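Side-chain contacts in mycosin-1 (Mycobacterium smegmatis, PDB 4KB5), which acts as a subtilisin-like serine protease that cleaves EspB and may help regulate ESX-1 type VII secretion and virulence: residues 43-48 against 261-266; 117-122 against 286-291. All coordinates share one frame; numbering follows the deposited sequence.

Contact 1: residues 43-48 against 261-266; sequences RPWAND and IGQNGQ
The indole of Trp-45 lies against the turn at Gly-262 and Gln-263, and one methylene does most of the touching. CG of Gln-263 sits over one face of the ring system, 3.4 Å from the centroid of the five-membered ring and only 9° off its normal, a CH-pi contact. Beyond CG the glutamine chain runs on extended, its amide plane tilted 29° from the indole. Its NE2 lies 3.8 Å from CD1 of Trp-45. The far end of the six-membered ring meets backbone instead: CH2 of Trp-45 is 3.6 Å from O of Gly-262. A chi1 of 80°, with CG between the backbone N and the carbonyl carbon, swings the indole off the start of its helix to the turn. Its rotation is fixed by NE1, which donates to O of Glu-284 and more weakly to O of Asn-285. Within 261-266, a type I turn from Gly-262 to Gly-265, closed by Gly-265 N on Gly-262 O at 2.8 Å, holds Gln-263 in place. The contact thus joins the short helix 45-49, with Pro-44 at the N-cap position, to the loop between strands 256-261 and 279-282, neighbours at one end of the seven-stranded parallel sheet of the subtilisin-like domain; Trp-45 also touches Pro-282.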
ATOM      1  N   ARG A  43      23.406   4.685   6.262  1.00 43.16           N
ATOM      2  CA  ARG A  43      22.296   4.297   5.366  1.00 42.47           C
ATOM      3  C   ARG A  43      21.370   3.344   6.120  1.00 37.01           C
ATOM      4  O   ARG A  43      21.853   2.461   6.817  1.00 37.41           O
ATOM      5  CB  ARG A  43      22.829   3.590   4.115  1.00 45.86           C
ATOM      6  CG  ARG A  43      23.551   4.486   3.124  1.00 50.46           C
ATOM      7  CD  ARG A  43      22.640   4.871   1.974  1.00 54.22           C
ATOM      8  NE  ARG A  43      23.303   5.738   0.998  1.00 56.11           N
ATOM      9  CZ  ARG A  43      22.984   7.013   0.775  1.00 55.99           C
ATOM     10  NH1 ARG A  43      22.001   7.604   1.454  1.00 54.84           N
ATOM     11  NH2 ARG A  43      23.652   7.700  -0.142  1.00 56.72           N
ATOM     12  N   PRO A  44      20.039   3.545   6.028  1.00 34.94           N
ATOM     13  CA  PRO A  44      19.113   2.577   6.641  1.00 33.94           C
ATOM     14  C   PRO A  44      19.288   1.216   5.968  1.00 32.17           C
ATOM     15  O   PRO A  44      19.660   1.165   4.796  1.00 30.57           O
ATOM     16  CB  PRO A  44      17.721   3.147   6.310  1.00 33.43           C
ATOM     17  CG  PRO A  44      17.958   4.578   5.952  1.00 32.90           C
ATOM     18  CD  PRO A  44      19.323   4.633   5.340  1.00 32.85           C
ATOM     19  N   TRP A  45      19.035   0.136   6.696  1.00 30.98           N
ATOM     20  CA  TRP A  45      19.276  -1.208   6.149  1.00 33.87           C
ATOM     21  C   TRP A  45      18.531  -1.476   4.863  1.00 34.96           C
ATOM     22  O   TRP A  45      19.073  -2.113   3.953  1.00 35.77           O
ATOM     23  CB  TRP A  45      19.029  -2.300   7.198  1.00 32.35           C
ATOM     24  CG  TRP A  45      17.585  -2.689   7.451  1.00 34.42           C
ATOM     25  CD1 TRP A  45      16.752  -2.258   8.485  1.00 36.15           C
ATOM     26  CD2 TRP A  45      16.772  -3.648   6.686  1.00 35.98           C
ATOM     27  NE1 TRP A  45      15.513  -2.845   8.398  1.00 35.47           N
ATOM     28  CE2 TRP A  45      15.458  -3.690   7.342  1.00 35.63           C
ATOM     29  CE3 TRP A  45      16.991  -4.442   5.553  1.00 36.05           C
ATOM     30  CZ2 TRP A  45      14.428  -4.505   6.878  1.00 36.43           C
ATOM     31  CZ3 TRP A  45      15.942  -5.247   5.093  1.00 36.58           C
ATOM     32  CH2 TRP A  45      14.695  -5.288   5.746  1.00 35.01           C
ATOM     33  N   ALA A  46      17.298  -0.969   4.752  1.00 32.95           N
ATOM     34  CA  ALA A  46      16.491  -1.220   3.549  1.00 31.74           C
ATOM     35  C   ALA A  46      17.129  -0.598   2.307  1.00 31.42           C
ATOM     36  O   ALA A  46      17.026  -1.151   1.209  1.00 31.40           O
ATOM     37  CB  ALA A  46      15.056  -0.725   3.738  1.00 31.81           C
ATOM     38  N   ASN A  47      17.791   0.548   2.485  1.00 30.17           N
ATOM     39  CA  ASN A  47      18.496   1.207   1.390  1.00 31.14           C
ATOM     40  C   ASN A  47      19.652   0.360   0.845  1.00 33.11           C
ATOM     41  O   ASN A  47      19.882   0.327  -0.367  1.00 32.61           O
ATOM     42  CB  ASN A  47      19.032   2.570   1.818  1.00 32.15           C
ATOM     43  CG  ASN A  47      17.937   3.625   1.963  1.00 33.86           C
ATOM     44  OD1 ASN A  47      17.958   4.650   1.274  1.00 35.04           O
ATOM     45  ND2 ASN A  47      16.978   3.378   2.858  1.00 29.89           N
ATOM     46  N   ASP A  48      20.394  -0.292   1.745  1.00 32.77           N
ATOM     47  CA  ASP A  48      21.489  -1.180   1.334  1.00 34.83           C
ATOM     48  C   ASP A  48      20.910  -2.457   0.715  1.00 32.76           C
ATOM     49  O   ASP A  48      21.322  -2.870  -0.349  1.00 35.44           O
ATOM     50  CB  ASP A  48      22.373  -1.560   2.524  1.00 36.62           C
ATOM     51  CG  ASP A  48      23.272  -0.419   2.994  1.00 40.40           C
ATOM     52  OD1 ASP A  48      23.644   0.459   2.183  1.00 41.52           O
ATOM     53  OD2 ASP A  48      23.624  -0.430   4.192  1.00 42.50           O
ATOM     54  N   ILE A 261       8.957  -8.265   4.599  1.00 32.45           N
ATOM     55  CA  ILE A 261      10.111  -9.052   5.094  1.00 34.45           C
ATOM     56  C   ILE A 261      10.955  -8.297   6.140  1.00 37.09           C
ATOM     57  O   ILE A 261      10.964  -7.051   6.188  1.00 36.31           O
ATOM     58  CB  ILE A 261      11.060  -9.532   3.978  1.00 33.90           C
ATOM     59  CG1 ILE A 261      11.573  -8.348   3.147  1.00 33.35           C
ATOM     60  CG2 ILE A 261      10.379 -10.596   3.117  1.00 35.15           C
ATOM     61  CD1 ILE A 261      13.024  -8.468   2.739  1.00 32.54           C
ATOM     62  N   GLY A 262      11.662  -9.065   6.967  1.00 36.95           N
ATOM     63  CA  GLY A 262      12.573  -8.512   7.959  1.00 40.15           C
ATOM     64  C   GLY A 262      14.003  -8.443   7.465  1.00 41.92           C
ATOM     65  O   GLY A 262      14.293  -8.814   6.313  1.00 40.23           O
ATOM     66  N   GLN A 263      14.895  -7.974   8.346  1.00 44.29           N
ATOM     67  CA  GLN A 263      16.329  -7.799   8.044  1.00 49.85           C
ATOM     68  C   GLN A 263      17.004  -9.052   7.494  1.00 51.66           C
ATOM     69  O   GLN A 263      17.894  -8.956   6.654  1.00 56.72           O
ATOM     70  CB  GLN A 263      17.086  -7.305   9.282  1.00 51.37           C
ATOM     71  CG  GLN A 263      17.035  -5.800   9.462  1.00 52.18           C
ATOM     72  CD  GLN A 263      17.317  -5.348  10.883  1.00 56.59           C
ATOM     73  OE1 GLN A 263      16.585  -5.683  11.822  1.00 59.15           O
ATOM     74  NE2 GLN A 263      18.364  -4.558  11.044  1.00 55.91           N
ATOM     75  N   ASN A 264      16.567 -10.220   7.965  1.00 52.46           N
ATOM     76  CA  ASN A 264      17.091 -11.503   7.497  1.00 53.95           C
ATOM     77  C   ASN A 264      16.472 -11.997   6.185  1.00 52.64           C
ATOM     78  O   ASN A 264      16.778 -13.102   5.735  1.00 50.85           O
ATOM     79  CB  ASN A 264      16.928 -12.569   8.588  1.00 56.71           C
ATOM     80  CG  ASN A 264      15.473 -12.880   8.899  0.48 60.39           C
ATOM     81  OD1 ASN A 264      14.560 -12.112   8.571  1.00 63.71           O
ATOM     82  ND2 ASN A 264      15.251 -14.018   9.542  0.96 61.18           N
ATOM     83  N   GLY A 265      15.600 -11.187   5.581  1.00 47.97           N
ATOM     84  CA  GLY A 265      14.981 -11.526   4.301  1.00 43.60           C
ATOM     85  C   GLY A 265      13.788 -12.460   4.397  1.00 42.33           C
ATOM     86  O   GLY A 265      13.189 -12.814   3.385  1.00 44.30           O
ATOM     87  N   GLN A 266      13.431 -12.858   5.611  1.00 44.98           N
ATOM     88  CA  GLN A 266      12.306 -13.773   5.813  1.00 46.15           C
ATOM     89  C   GLN A 266      10.996 -13.012   6.004  1.00 43.58           C
ATOM     90  O   GLN A 266      11.014 -11.889   6.504  1.00 41.84           O
ATOM     91  CB  GLN A 266      12.571 -14.700   7.009  1.00 49.65           C
ATOM     92  CG  GLN A 266      13.617 -15.777   6.737  0.79 53.17           C
ATOM     93  CD  GLN A 266      13.387 -16.496   5.417  0.36 54.59           C
ATOM     94  OE1 GLN A 266      12.432 -17.254   5.265  0.76 59.73           O
ATOM     95  NE2 GLN A 266      14.262 -16.252   4.453  0.92 55.77           N
TER

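Contact 2: residues 117-122 against 286-291; sequences DGFVGM and LTSLGY
Phe-119 reaches across to residues 287-289 because its CG stands anti to the backbone N (chi1 179°), which directs the ring toward them. Leu-289, with CG beside its own backbone N (chi1 -61°), turns its isobutyl end back to meet it. The two side chains cross at an angle: CD2 of Leu-289 comes within 3.6 Å of CD1 of Phe-119, while its CG and CD1 lie near CE1 of the ring. Around the ring from there, CE2 of Phe-119 approaches O of Thr-287 at 3.1 Å and CA of Ser-288 at 3.7 Å. Thr-287 adds its methyl, CG2 lying 4.1 Å from CD2 of Phe-119.

An Asx turn holds the backbone N of Phe-119, Asp-117 OD1 accepting from it at 2.8 Å through its anti lone pair. OD2 of the same carboxylate forms a salt bridge with Arg-78, a residue that the Leu-289 side chain also touches. Ser-288 points away from the loop, and its hydroxyl is bonded to O of Met-104 in helix 102-110.

Across the interface itself the chemistry is apolar, apart from the Thr-287 carbonyl oxygen, which approaches the ring obliquely; any electrostatic gain is probably small. The Asp-117 carboxylate and the Ser-288 hydroxyl find their partners outside the interface. Between these two segments, the buried phenylalanine therefore ties the loop to short edge strand 288-289 mainly by packing.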
ATOM      1  N   ASP A 117      22.395  13.398   6.942  1.00 38.86           N
ATOM      2  CA  ASP A 117      22.013  12.023   7.300  1.00 37.36           C
ATOM      3  C   ASP A 117      22.025  11.102   6.081  1.00 35.98           C
ATOM      4  O   ASP A 117      22.153  11.559   4.947  1.00 35.39           O
ATOM      5  CB  ASP A 117      20.654  11.975   8.019  1.00 37.77           C
ATOM      6  CG  ASP A 117      19.491  12.422   7.123  1.00 39.79           C
ATOM      7  OD1 ASP A 117      19.155  11.701   6.148  1.00 36.64           O
ATOM      8  OD2 ASP A 117      18.909  13.498   7.409  1.00 39.30           O
ATOM      9  N   GLY A 118      21.884   9.806   6.321  1.00 34.67           N
ATOM     10  CA  GLY A 118      21.908   8.844   5.232  1.00 34.65           C
ATOM     11  C   GLY A 118      20.547   8.398   4.708  1.00 34.75           C
ATOM     12  O   GLY A 118      20.487   7.436   3.935  1.00 34.42           O
ATOM     13  N   PHE A 119      19.458   9.066   5.108  1.00 33.07           N
ATOM     14  CA  PHE A 119      18.135   8.670   4.590  1.00 33.10           C
ATOM     15  C   PHE A 119      17.839   9.292   3.238  1.00 32.67           C
ATOM     16  O   PHE A 119      18.016  10.491   3.052  1.00 30.06           O
ATOM     17  CB  PHE A 119      16.970   8.957   5.545  1.00 34.23           C
ATOM     18  CG  PHE A 119      15.629   8.553   4.976  1.00 34.47           C
ATOM     19  CD1 PHE A 119      14.911   9.425   4.140  1.00 34.95           C
ATOM     20  CD2 PHE A 119      15.106   7.290   5.225  1.00 33.34           C
ATOM     21  CE1 PHE A 119      13.692   9.039   3.584  1.00 34.77           C
ATOM     22  CE2 PHE A 119      13.896   6.901   4.666  1.00 34.81           C
ATOM     23  CZ  PHE A 119      13.184   7.778   3.853  1.00 33.66           C
ATOM     24  N   VAL A 120      17.381   8.459   2.306  1.00 30.25           N
ATOM     25  CA  VAL A 120      16.718   8.934   1.093  1.00 27.78           C
ATOM     26  C   VAL A 120      15.574   7.961   0.732  1.00 30.38           C
ATOM     27  O   VAL A 120      15.655   6.746   1.014  1.00 29.04           O
ATOM     28  CB  VAL A 120      17.709   9.164  -0.078  1.00 27.99           C
ATOM     29  CG1 VAL A 120      18.385   7.858  -0.525  1.00 27.79           C
ATOM     30  CG2 VAL A 120      17.019   9.835  -1.253  1.00 26.33           C
ATOM     31  N   GLY A 121      14.509   8.502   0.140  1.00 29.78           N
ATOM     32  CA  GLY A 121      13.412   7.693  -0.365  1.00 29.70           C
ATOM     33  C   GLY A 121      13.793   6.995  -1.671  1.00 30.23           C
ATOM     34  O   GLY A 121      14.814   7.322  -2.297  1.00 28.75           O
ATOM     35  N   MET A 122      12.963   6.043  -2.089  1.00 28.84           N
ATOM     36  CA  MET A 122      13.217   5.271  -3.311  1.00 30.02           C
ATOM     37  C   MET A 122      13.295   6.195  -4.535  1.00 29.54           C
ATOM     38  O   MET A 122      14.179   6.046  -5.392  1.00 28.24           O
ATOM     39  CB  MET A 122      12.126   4.195  -3.469  1.00 32.25           C
ATOM     40  CG  MET A 122      12.254   3.311  -4.695  1.00 37.04           C
ATOM     41  SD  MET A 122      13.538   2.045  -4.563  1.00 41.97           S
ATOM     42  CE  MET A 122      12.958   1.097  -3.164  1.00 38.18           C
ATOM     43  N   LEU A 286      12.364  -0.008  10.239  1.00 29.56           N
ATOM     44  CA  LEU A 286      12.693   0.927   9.163  1.00 29.89           C
ATOM     45  C   LEU A 286      13.068   2.292   9.693  1.00 29.09           C
ATOM     46  O   LEU A 286      12.787   2.622  10.846  1.00 27.81           O
ATOM     47  CB  LEU A 286      11.519   1.070   8.184  1.00 29.35           C
ATOM     48  CG  LEU A 286      10.988  -0.246   7.602  1.00 29.90           C
ATOM     49  CD1 LEU A 286       9.773   0.066   6.746  1.00 28.69           C
ATOM     50  CD2 LEU A 286      12.076  -0.941   6.802  1.00 26.48           C
ATOM     51  N   THR A 287      13.706   3.071   8.825  1.00 30.02           N
ATOM     52  CA  THR A 287      13.929   4.488   9.048  1.00 31.25           C
ATOM     53  C   THR A 287      13.099   5.276   8.041  1.00 31.75           C
ATOM     54  O   THR A 287      13.033   4.917   6.863  1.00 29.55           O
ATOM     55  CB  THR A 287      15.418   4.844   8.877  1.00 31.74           C
ATOM     56  OG1 THR A 287      16.176   4.078   9.814  1.00 32.74           O
ATOM     57  CG2 THR A 287      15.684   6.346   9.137  1.00 32.23           C
ATOM     58  N   SER A 288      12.500   6.363   8.518  1.00 29.47           N
ATOM     59  CA  SER A 288      11.749   7.280   7.671  1.00 29.25           C
ATOM     60  C   SER A 288      11.833   8.685   8.262  1.00 30.77           C
ATOM     61  O   SER A 288      12.486   8.903   9.281  1.00 31.39           O
ATOM     62  CB  SER A 288      10.257   6.946   7.708  1.00 29.05           C
ATOM     63  OG  SER A 288       9.604   7.396   6.533  1.00 28.26           O
ATOM     64  N   LEU A 289      11.165   9.633   7.614  1.00 29.17           N
ATOM     65  CA  LEU A 289      11.254  11.054   7.969  1.00 29.89           C
ATOM     66  C   LEU A 289      10.002  11.485   8.698  1.00 31.01           C
ATOM     67  O   LEU A 289       8.906  10.987   8.407  1.00 29.49           O
ATOM     68  CB  LEU A 289      11.452  11.940   6.729  1.00 28.06           C
ATOM     69  CG  LEU A 289      12.700  11.728   5.872  1.00 27.35           C
ATOM     70  CD1 LEU A 289      12.751  12.748   4.740  1.00 25.86           C
ATOM     71  CD2 LEU A 289      13.997  11.755   6.688  1.00 27.19           C
ATOM     72  N   GLY A 290      10.165  12.427   9.631  1.00 30.56           N
ATOM     73  CA  GLY A 290       9.074  12.858  10.501  1.00 29.28           C
ATOM     74  C   GLY A 290       8.411  14.126  10.020  1.00 29.62           C
ATOM     75  O   GLY A 290       8.568  14.522   8.851  1.00 27.58           O
ATOM     76  N   TYR A 291       7.686  14.781  10.931  1.00 30.11           N
ATOM     77  CA  TYR A 291       6.893  15.966  10.579  1.00 31.56           C
ATOM     78  C   TYR A 291       7.716  17.165  10.122  1.00 33.19           C
ATOM     79  O   TYR A 291       7.199  18.017   9.413  1.00 34.77           O
ATOM     80  CB  TYR A 291       5.959  16.378  11.714  1.00 30.82           C
ATOM     81  CG  TYR A 291       4.962  15.312  12.132  1.00 31.11           C
ATOM     82  CD1 TYR A 291       4.326  15.376  13.376  1.00 30.44           C
ATOM     83  CD2 TYR A 291       4.670  14.223  11.291  1.00 31.06           C
ATOM     84  CE1 TYR A 291       3.413  14.408  13.766  1.00 30.92           C
ATOM     85  CE2 TYR A 291       3.770  13.250  11.672  1.00 30.40           C
ATOM     86  CZ  TYR A 291       3.149  13.337  12.904  1.00 32.52           C
ATOM     87  OH  TYR A 291       2.245  12.368  13.257  1.00 31.32           O
TER

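How the contacts relate
The two contacts lie side by side, their centres about 14 Å apart, and their segments alternate along the chain. Residues 43-48 join them directly: NH1 of Arg-43 probably hydrogen-bonds to O of Gly-118 at 2.9 Å, and CB of Pro-44 packs 3.8 Å from CB of Thr-287. Pro-44 also touches Phe-119, so one residue meets both segments of contact 2. The N-terminal part of the chain thereby bridges the 117-122 loop and the 286-291 segment. Contact 1 is remote from the annotated sites, whereas in contact 2 the side chain of Ser-288 is about 9 Å from that of His-101 and about 10 Å from that of Asp-70, both of the inferred catalytic triad.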